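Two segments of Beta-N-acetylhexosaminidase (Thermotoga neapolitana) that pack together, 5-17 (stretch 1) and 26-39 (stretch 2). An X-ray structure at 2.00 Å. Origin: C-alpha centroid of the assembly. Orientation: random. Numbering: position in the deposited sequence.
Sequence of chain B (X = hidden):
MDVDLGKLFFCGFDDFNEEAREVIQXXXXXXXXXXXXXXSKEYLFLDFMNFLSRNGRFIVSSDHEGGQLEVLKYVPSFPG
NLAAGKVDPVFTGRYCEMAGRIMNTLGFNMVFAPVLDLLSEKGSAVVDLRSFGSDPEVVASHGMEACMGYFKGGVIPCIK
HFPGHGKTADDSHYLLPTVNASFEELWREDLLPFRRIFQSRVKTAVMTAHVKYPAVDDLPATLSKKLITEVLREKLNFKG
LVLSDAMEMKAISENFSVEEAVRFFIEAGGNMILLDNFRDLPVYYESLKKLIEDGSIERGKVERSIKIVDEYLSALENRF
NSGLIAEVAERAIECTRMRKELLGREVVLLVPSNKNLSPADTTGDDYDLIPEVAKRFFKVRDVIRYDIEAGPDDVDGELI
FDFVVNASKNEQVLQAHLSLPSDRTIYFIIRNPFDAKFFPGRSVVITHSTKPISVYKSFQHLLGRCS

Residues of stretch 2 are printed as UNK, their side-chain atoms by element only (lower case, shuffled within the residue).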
ATOM      1  N   LEU B   5     -16.020  29.384  10.447  1.00 28.21           N
ATOM      2  CA  LEU B   5     -15.131  29.980   9.450  1.00 23.60           C
ATOM      3  C   LEU B   5     -14.022  29.026   9.062  1.00 24.80           C
ATOM      4  O   LEU B   5     -13.364  29.212   8.005  1.00 25.16           O
ATOM      5  CB  LEU B   5     -14.528  31.287   9.976  1.00 24.38           C
ATOM      6  CG  LEU B   5     -15.609  32.350  10.054  1.00 27.06           C
ATOM      7  CD1 LEU B   5     -15.041  33.651  10.553  1.00 26.72           C
ATOM      8  CD2 LEU B   5     -16.168  32.499   8.646  1.00 23.18           C
ATOM      9  N   GLY B   6     -13.869  27.978   9.881  1.00 21.07           N
ATOM     10  CA  GLY B   6     -12.891  26.944   9.653  1.00 15.17           C
ATOM     11  C   GLY B   6     -13.256  26.184   8.408  1.00 15.84           C
ATOM     12  O   GLY B   6     -12.407  25.588   7.759  1.00 10.26           O
ATOM     13  N   LYS B   7     -14.528  26.226   8.041  1.00 16.71           N
ATOM     14  CA  LYS B   7     -14.928  25.572   6.803  1.00 18.10           C
ATOM     15  C   LYS B   7     -14.267  26.206   5.576  1.00 16.28           C
ATOM     16  O   LYS B   7     -14.172  25.591   4.523  1.00 13.69           O
ATOM     17  CB  LYS B   7     -16.448  25.556   6.697  1.00 17.74           C
ATOM     18  CG  LYS B   7     -17.004  24.616   7.774  1.00 25.63           C
ATOM     19  CD  LYS B   7     -18.485  24.357   7.717  1.00 29.14           C
ATOM     20  CE  LYS B   7     -18.845  23.406   8.853  1.00 30.36           C
ATOM     21  NZ  LYS B   7     -20.296  23.095   8.931  1.00 35.90           N
ATOM     22  N   LEU B   8     -13.745  27.409   5.722  1.00 16.25           N
ATOM     23  CA  LEU B   8     -13.123  28.035   4.571  1.00 15.73           C
ATOM     24  C   LEU B   8     -11.629  27.724   4.512  1.00 13.72           C
ATOM     25  O   LEU B   8     -10.887  28.373   3.768  1.00 12.16           O
ATOM     26  CB  LEU B   8     -13.344  29.559   4.587  1.00 16.04           C
ATOM     27  CG  LEU B   8     -14.603  30.066   3.864  1.00 17.73           C
ATOM     28  CD1 LEU B   8     -15.837  29.422   4.447  1.00 19.28           C
ATOM     29  CD2 LEU B   8     -14.721  31.609   3.857  1.00 17.46           C
ATOM     30  N   PHE B   9     -11.189  26.714   5.258  1.00 14.48           N
ATOM     31  CA  PHE B   9      -9.766  26.372   5.261  1.00 13.51           C
ATOM     32  C   PHE B   9      -9.486  24.903   5.036  1.00 12.40           C
ATOM     33  O   PHE B   9     -10.184  24.038   5.569  1.00 14.24           O
ATOM     34  CB  PHE B   9      -9.112  26.813   6.565  1.00 12.92           C
ATOM     35  CG  PHE B   9      -9.045  28.302   6.685  1.00 16.66           C
ATOM     36  CD1 PHE B   9      -8.080  29.014   5.984  1.00 15.36           C
ATOM     37  CD2 PHE B   9      -9.963  28.996   7.473  1.00 16.79           C
ATOM     38  CE1 PHE B   9      -8.032  30.374   6.072  1.00 17.34           C
ATOM     39  CE2 PHE B   9      -9.907  30.374   7.573  1.00 17.76           C
ATOM     40  CZ  PHE B   9      -8.948  31.062   6.873  1.00 20.53           C
ATOM     41  N   PHE B  10      -8.433  24.664   4.260  1.00 10.61           N
ATOM     42  CA  PHE B  10      -7.956  23.352   3.920  1.00  8.56           C
ATOM     43  C   PHE B  10      -6.495  23.346   4.338  1.00 11.27           C
ATOM     44  O   PHE B  10      -5.709  24.104   3.773  1.00 10.43           O
ATOM     45  CB  PHE B  10      -8.085  23.069   2.414  1.00  9.36           C
ATOM     46  CG  PHE B  10      -8.395  21.615   2.105  1.00  7.96           C
ATOM     47  CD1 PHE B  10      -7.498  20.597   2.495  1.00  7.04           C
ATOM     48  CD2 PHE B  10      -9.557  21.265   1.406  1.00 11.01           C
ATOM     49  CE1 PHE B  10      -7.762  19.247   2.203  1.00  8.93           C
ATOM     50  CE2 PHE B  10      -9.836  19.903   1.122  1.00  7.57           C
ATOM     51  CZ  PHE B  10      -8.931  18.896   1.526  1.00  6.95           C
ATOM     52  N   CYS B  11      -6.116  22.527   5.323  1.00 11.03           N
ATOM     53  CA  CYS B  11      -4.730  22.595   5.860  1.00 11.33           C
ATOM     54  C   CYS B  11      -3.864  21.363   5.635  1.00  8.57           C
ATOM     55  O   CYS B  11      -4.291  20.240   5.885  1.00 12.19           O
ATOM     56  CB  CYS B  11      -4.716  22.866   7.382  1.00  8.76           C
ATOM     57  SG  CYS B  11      -5.649  24.328   7.987  1.00 12.29           S
ATOM     58  N   GLY B  12      -2.627  21.600   5.243  1.00  9.86           N
ATOM     59  CA  GLY B  12      -1.629  20.569   5.061  1.00  9.39           C
ATOM     60  C   GLY B  12      -0.960  20.238   6.396  1.00 12.57           C
ATOM     61  O   GLY B  12      -0.733  21.132   7.243  1.00  9.29           O
ATOM     62  N   PHE B  13      -0.730  18.932   6.605  1.00  9.43           N
ATOM     63  CA  PHE B  13      -0.103  18.410   7.811  1.00  9.70           C
ATOM     64  C   PHE B  13       1.091  17.581   7.463  1.00 11.43           C
ATOM     65  O   PHE B  13       0.968  16.544   6.814  1.00 11.43           O
ATOM     66  CB  PHE B  13      -1.079  17.586   8.603  1.00  9.25           C
ATOM     67  CG  PHE B  13      -2.193  18.377   9.186  1.00  9.50           C
ATOM     68  CD1 PHE B  13      -3.317  18.687   8.425  1.00  8.89           C
ATOM     69  CD2 PHE B  13      -2.150  18.783  10.504  1.00  7.06           C
ATOM     70  CE1 PHE B  13      -4.353  19.372   8.965  1.00  9.02           C
ATOM     71  CE2 PHE B  13      -3.201  19.467  11.046  1.00  8.44           C
ATOM     72  CZ  PHE B  13      -4.295  19.754  10.274  1.00  6.93           C
ATOM     73  N   ASP B  14       2.244  18.069   7.894  1.00 11.03           N
ATOM     74  CA  ASP B  14       3.524  17.456   7.632  1.00 16.65           C
ATOM     75  C   ASP B  14       3.979  16.751   8.917  1.00 16.05           C
ATOM     76  O   ASP B  14       5.060  16.152   8.989  1.00 15.08           O
ATOM     77  CB  ASP B  14       4.504  18.541   7.180  1.00 16.76           C
ATOM     78  CG  ASP B  14       5.662  17.995   6.400  1.00 21.93           C
ATOM     79  OD1 ASP B  14       5.432  17.138   5.498  1.00 18.92           O
ATOM     80  OD2 ASP B  14       6.799  18.482   6.629  1.00 27.76           O
ATOM     81  N   ASP B  15       3.135  16.870   9.930  1.00 11.92           N
ATOM     82  CA  ASP B  15       3.363  16.248  11.215  1.00 14.75           C
ATOM     83  C   ASP B  15       2.005  16.109  11.922  1.00 13.04           C
ATOM     84  O   ASP B  15       1.040  16.799  11.567  1.00 11.70           O
ATOM     85  CB  ASP B  15       4.390  17.065  12.041  1.00 16.82           C
ATOM     86  CG  ASP B  15       4.964  16.258  13.235  1.00 17.11           C
ATOM     87  OD1 ASP B  15       4.658  15.063  13.297  1.00 14.15           O
ATOM     88  OD2 ASP B  15       5.773  16.774  14.048  1.00 14.71           O
ATOM     89  N   PHE B  16       1.916  15.181  12.883  1.00 12.47           N
ATOM     90  CA  PHE B  16       0.720  15.030  13.699  1.00 12.66           C
ATOM     91  C   PHE B  16       1.152  14.983  15.158  1.00 17.34           C
ATOM     92  O   PHE B  16       2.031  14.205  15.524  1.00 17.60           O
ATOM     93  CB  PHE B  16      -0.074  13.775  13.320  1.00 13.49           C
ATOM     94  CG  PHE B  16      -1.236  13.513  14.234  1.00 14.38           C
ATOM     95  CD1 PHE B  16      -2.309  14.393  14.292  1.00  9.49           C
ATOM     96  CD2 PHE B  16      -1.229  12.396  15.086  1.00 12.21           C
ATOM     97  CE1 PHE B  16      -3.380  14.149  15.156  1.00 11.79           C
ATOM     98  CE2 PHE B  16      -2.281  12.149  15.938  1.00 11.14           C
ATOM     99  CZ  PHE B  16      -3.368  13.021  15.982  1.00 11.98           C
ATOM    100  N   ASN B  17       0.599  15.857  15.985  1.00 16.65           N
ATOM    101  CA  ASN B  17       1.153  16.052  17.310  1.00 17.03           C
ATOM    102  C   ASN B  17       0.169  16.875  18.103  1.00 16.74           C
ATOM    103  O   ASN B  17      -0.957  17.104  17.641  1.00 12.31           O
ATOM    104  CB  ASN B  17       2.539  16.712  17.239  1.00 19.01           C
ATOM    105  CG  ASN B  17       2.542  17.985  16.369  1.00 18.63           C
ATOM    106  OD1 ASN B  17       1.599  18.786  16.414  1.00 12.60           O
ATOM    107  ND2 ASN B  17       3.618  18.186  15.621  1.00 15.29           N
ATOM    108  N   UNK B  26      -9.342  23.804  17.871  1.00 19.88           N
ATOM    109  CA  UNK B  26      -9.666  25.215  18.014  1.00 19.80           C
ATOM    110  C   UNK B  26     -10.384  25.795  16.785  1.00 20.32           C
ATOM    111  O   UNK B  26     -11.390  26.477  16.943  1.00 20.50           O
ATOM    112  c   UNK B  26      -7.523  28.321  19.002  1.00 21.16           C
ATOM    113  c   UNK B  26      -7.915  29.750  19.354  1.00 25.16           C
ATOM    114  c   UNK B  26      -8.417  26.042  18.307  1.00 21.58           C
ATOM    115  n   UNK B  26      -6.779  30.541  19.909  1.00 34.96           N
ATOM    116  c   UNK B  26      -8.758  27.525  18.591  1.00 20.06           C
ATOM    117  N   UNK B  27      -9.883  25.526  15.574  1.00 17.38           N
ATOM    118  CA  UNK B  27     -10.411  26.202  14.380  1.00 19.53           C
ATOM    119  C   UNK B  27     -11.374  25.401  13.522  1.00 18.18           C
ATOM    120  O   UNK B  27     -12.070  25.978  12.686  1.00 18.53           O
ATOM    121  c   UNK B  27      -9.249  26.680  13.516  1.00 18.54           C
ATOM    122  c   UNK B  27      -8.775  29.013  14.337  1.00 17.12           C
ATOM    123  c   UNK B  27      -7.247  27.274  14.921  1.00 18.99           C
ATOM    124  c   UNK B  27      -7.975  29.934  15.031  1.00 16.02           C
ATOM    125  c   UNK B  27      -6.455  28.179  15.603  1.00 17.20           C
ATOM    126  c   UNK B  27      -6.819  29.497  15.654  1.00 16.97           C
ATOM    127  o   UNK B  27      -6.013  30.374  16.358  1.00 21.26           O
ATOM    128  c   UNK B  27      -8.396  27.680  14.241  1.00 17.05           C
ATOM    129  N   UNK B  28     -11.400  24.088  13.718  1.00 15.82           N
ATOM    130  CA  UNK B  28     -12.263  23.183  12.947  1.00 17.10           C
ATOM    131  C   UNK B  28     -12.095  23.421  11.411  1.00 16.70           C
ATOM    132  O   UNK B  28     -13.079  23.689  10.701  1.00 17.51           O
ATOM    133  n   UNK B  28     -13.815  22.030  16.928  1.00 37.15           N
ATOM    134  c   UNK B  28     -13.632  20.996  17.753  1.00 34.73           C
ATOM    135  n   UNK B  28     -13.375  19.792  17.254  1.00 32.91           N
ATOM    136  c   UNK B  28     -14.070  23.297  14.831  1.00 20.18           C
ATOM    137  c   UNK B  28     -13.729  21.959  15.461  1.00 27.86           C
ATOM    138  n   UNK B  28     -13.710  21.170  19.074  1.00 32.06           N
ATOM    139  c   UNK B  28     -13.738  23.386  13.334  1.00 17.87           C
ATOM    140  N   UNK B  29     -10.862  23.298  10.883  1.00 14.63           N
ATOM    141  CA  UNK B  29     -10.772  23.380   9.423  1.00 15.14           C
ATOM    142  C   UNK B  29     -11.563  22.260   8.809  1.00 14.05           C
ATOM    143  O   UNK B  29     -11.521  21.149   9.361  1.00 17.80           O
ATOM    144  c   UNK B  29      -9.578  22.935  11.502  1.00 15.59           C
ATOM    145  c   UNK B  29      -8.770  22.434  10.354  1.00 16.77           C
ATOM    146  c   UNK B  29      -9.281  23.197   9.137  1.00 13.62           C
ATOM    147  N   UNK B  30     -12.222  22.510   7.684  1.00 11.80           N
ATOM    148  CA  UNK B  30     -13.044  21.487   7.076  1.00 12.88           C
ATOM    149  C   UNK B  30     -12.185  20.524   6.267  1.00 10.83           C
ATOM    150  O   UNK B  30     -12.583  19.364   6.046  1.00 10.11           O
ATOM    151  c   UNK B  30     -14.118  22.124   6.189  1.00 13.60           C
ATOM    152  N   UNK B  31     -10.988  20.962   5.876  1.00 10.36           N
ATOM    153  CA  UNK B  31     -10.151  20.156   5.002  1.00  9.58           C
ATOM    154  C   UNK B  31      -8.779  19.809   5.573  1.00 10.98           C
ATOM    155  O   UNK B  31      -8.123  20.670   6.185  1.00 10.21           O
ATOM    156  N   UNK B  32      -8.352  18.551   5.349  1.00  8.33           N
ATOM    157  CA  UNK B  32      -7.100  18.032   5.858  1.00  7.91           C
ATOM    158  C   UNK B  32      -6.364  17.423   4.674  1.00  8.25           C
ATOM    159  O   UNK B  32      -6.878  16.524   3.984  1.00  8.94           O
ATOM    160  c   UNK B  32      -7.334  16.933   6.994  1.00  9.33           C
ATOM    161  c   UNK B  32      -7.900  17.554   8.271  1.00 13.56           C
ATOM    162  c   UNK B  32      -6.041  16.152   7.315  1.00  9.87           C
ATOM    163  N   UNK B  33      -5.177  17.932   4.417  1.00  7.09           N
ATOM    164  CA  UNK B  33      -4.285  17.393   3.399  1.00  8.22           C
ATOM    165  C   UNK B  33      -3.144  16.779   4.165  1.00  8.76           C
ATOM    166  O   UNK B  33      -2.548  17.455   5.050  1.00  8.76           O
ATOM    167  c   UNK B  33      -3.759  18.480   2.450  1.00  6.99           C
ATOM    168  c   UNK B  33      -2.145  19.379   0.666  1.00  8.37           C
ATOM    169  c   UNK B  33      -2.535  18.155   1.565  1.00  9.46           C
ATOM    170  c   UNK B  33      -2.804  16.934   0.682  1.00 10.61           C
ATOM    171  N   UNK B  34      -2.855  15.516   3.860  1.00  8.47           N
ATOM    172  CA  UNK B  34      -1.878  14.780   4.612  1.00  7.18           C
ATOM    173  C   UNK B  34      -0.629  14.680   3.758  1.00  8.07           C
ATOM    174  O   UNK B  34      -0.660  14.165   2.635  1.00  8.34           O
ATOM    175  c   UNK B  34      -4.292  12.102   6.137  1.00  4.74           C
ATOM    176  c   UNK B  34      -3.741  13.468   5.743  1.00  6.57           C
ATOM    177  c   UNK B  34      -1.348  12.636   5.867  1.00  5.39           C
ATOM    178  c   UNK B  34      -2.394  13.365   5.018  1.00  9.58           C
ATOM    179  N   UNK B  35       0.463  15.210   4.299  1.00 10.67           N
ATOM    180  CA  UNK B  35       1.729  15.253   3.587  1.00 10.23           C
ATOM    181  C   UNK B  35       2.645  14.046   3.919  1.00 12.15           C
ATOM    182  O   UNK B  35       2.397  13.304   4.863  1.00  9.63           O
ATOM    183  c   UNK B  35       1.055  20.042   1.623  1.00 13.01           C
ATOM    184  c   UNK B  35       1.666  19.027   3.727  1.00 13.24           C
ATOM    185  c   UNK B  35       1.739  17.708   1.735  1.00 11.10           C
ATOM    186  o   UNK B  35       0.634  21.145   0.873  1.00 13.43           O
ATOM    187  c   UNK B  35       1.308  18.826   0.989  1.00 12.75           C
ATOM    188  c   UNK B  35       1.232  20.152   2.995  1.00 12.41           C
ATOM    189  c   UNK B  35       1.910  17.788   3.103  1.00 14.89           C
ATOM    190  c   UNK B  35       2.407  16.578   3.911  1.00 12.31           C
ATOM    191  N   UNK B  36       3.709  13.833   3.122  1.00 15.28           N
ATOM    192  CA  UNK B  36       4.638  12.745   3.455  1.00 12.97           C
ATOM    193  C   UNK B  36       5.239  12.759   4.884  1.00 16.31           C
ATOM    194  O   UNK B  36       5.556  11.693   5.428  1.00  8.30           O
ATOM    195  c   UNK B  36       5.740  12.929   2.411  1.00 12.85           C
ATOM    196  c   UNK B  36       5.021  13.500   1.233  1.00 11.66           C
ATOM    197  c   UNK B  36       4.024  14.448   1.816  1.00 14.48           C
ATOM    198  N   UNK B  37       5.340  13.919   5.511  1.00 12.64           N
ATOM    199  CA  UNK B  37       5.833  14.011   6.876  1.00 12.42           C
ATOM    200  C   UNK B  37       5.018  13.103   7.802  1.00 15.14           C
ATOM    201  O   UNK B  37       5.521  12.615   8.825  1.00 12.04           O
ATOM    202  N   UNK B  38       3.724  12.961   7.496  1.00 14.65           N
ATOM    203  CA  UNK B  38       2.852  12.074   8.236  1.00 12.45           C
ATOM    204  C   UNK B  38       2.805  10.708   7.563  1.00 12.59           C
ATOM    205  O   UNK B  38       2.943   9.681   8.229  1.00 10.64           O
ATOM    206  c   UNK B  38       0.476  11.600   8.994  1.00 11.77           C
ATOM    207  c   UNK B  38       1.512  13.878   9.237  1.00 10.40           C
ATOM    208  c   UNK B  38       1.452  12.651   8.375  1.00 10.97           C
ATOM    209  N   UNK B  39       2.620  10.686   6.248  1.00 11.27           N
ATOM    210  CA  UNK B  39       2.416   9.429   5.524  1.00  9.94           C
ATOM    211  C   UNK B  39       3.625   8.512   5.616  1.00 13.84           C
ATOM    212  O   UNK B  39       3.479   7.286   5.627  1.00 11.98           O
ATOM    213  c   UNK B  39       0.774  10.485   3.947  1.00 14.36           C
ATOM    214  c   UNK B  39      -0.411   9.559   4.148  1.00 12.63           C
ATOM    215  c   UNK B  39       0.669  11.134   2.570  1.00 16.06           C
ATOM    216  c   UNK B  39       2.093   9.711   4.078  1.00 11.86           C
TER

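Position 26 carries four carbons in a row ending in nitrogen, extended and out of reach of stretch 1: Lys26. At 27 one carbon leads to a six-carbon ring bearing an oxygen. The ring leads away, and contact falls to the backbone O, 3.3 Å from Gly6 CA; this is Tyr27. Three carbons, a nitrogen and a carbon carrying two more nitrogens mark 28 as Arg28, which leaves the helix with positive phi. An ideal CB on Gly6 would lie 2.0 Å from Tyr27 O and 2.3 Å from Arg28 O, so the absence of a side chain there permits the close approach.

At position 29 three carbons close onto the backbone N, defining Pro29, whose CB lies 4.0 Å from Cys11 SG. Position 30 has a single carbon, 3.6 Å from Lys7 CA, and is Ala30; its N donates to Gly6 O (3.1 Å) and weakly to Phe9 O (3.3 Å).

Position 31 has no side-chain atoms. Its CA sits 3.5 Å from the centroid of the Phe10 ring, almost on the ring normal, and an ideal CB would clash with Phe10 CD2 at 2.3 Å: Gly31. One carbon carrying two others identifies 32 as Val32, with CG1 3.9 Å from Phe13 CD1. Position 33 holds four carbons forked at the second, the first of them 4.1 Å from Phe10 CE1, and is Leu33. Position 34 also has four carbons, but forked at the first with one two-carbon arm: Ile34, which has little contact with stretch 1.

At 35 a carbon and a six-carbon ring bearing oxygen give Tyr35. Its CE2 lies 3.6 Å from Gly12 CA, in space that a CB on Gly12 would invade. Three carbons closing onto N make 36 Pro36, which barely touches stretch 1. Position 37, again without side-chain atoms, is Gly37; its CA approaches Asp14 O to 3.1 Å, and its N bonds weakly to Asp14 OD1 (3.2 Å). Position 38 has one carbon carrying two, Val38, with CG2 3.5 Å from Asp15 N. Position 39 has four carbons forked at the second and makes no contact with stretch 1; it is Leu39.

The contact is built on two parallel strands. Gly31 N donates to Phe9 O (3.2 Å), Cys11 N to Gly31 O (2.9 Å), Leu33 N to Cys11 O (2.9 Å), Phe13 N to Leu33 O (2.8 Å) and Tyr35 N to Phe13 O (2.9 Å). Glycines admit the Phe10 and Tyr35 rings on one face; Cys11, Val32 and Phe13 occupy the other.

Stretch 2 26-39: KYRPAGVLIYPGVL
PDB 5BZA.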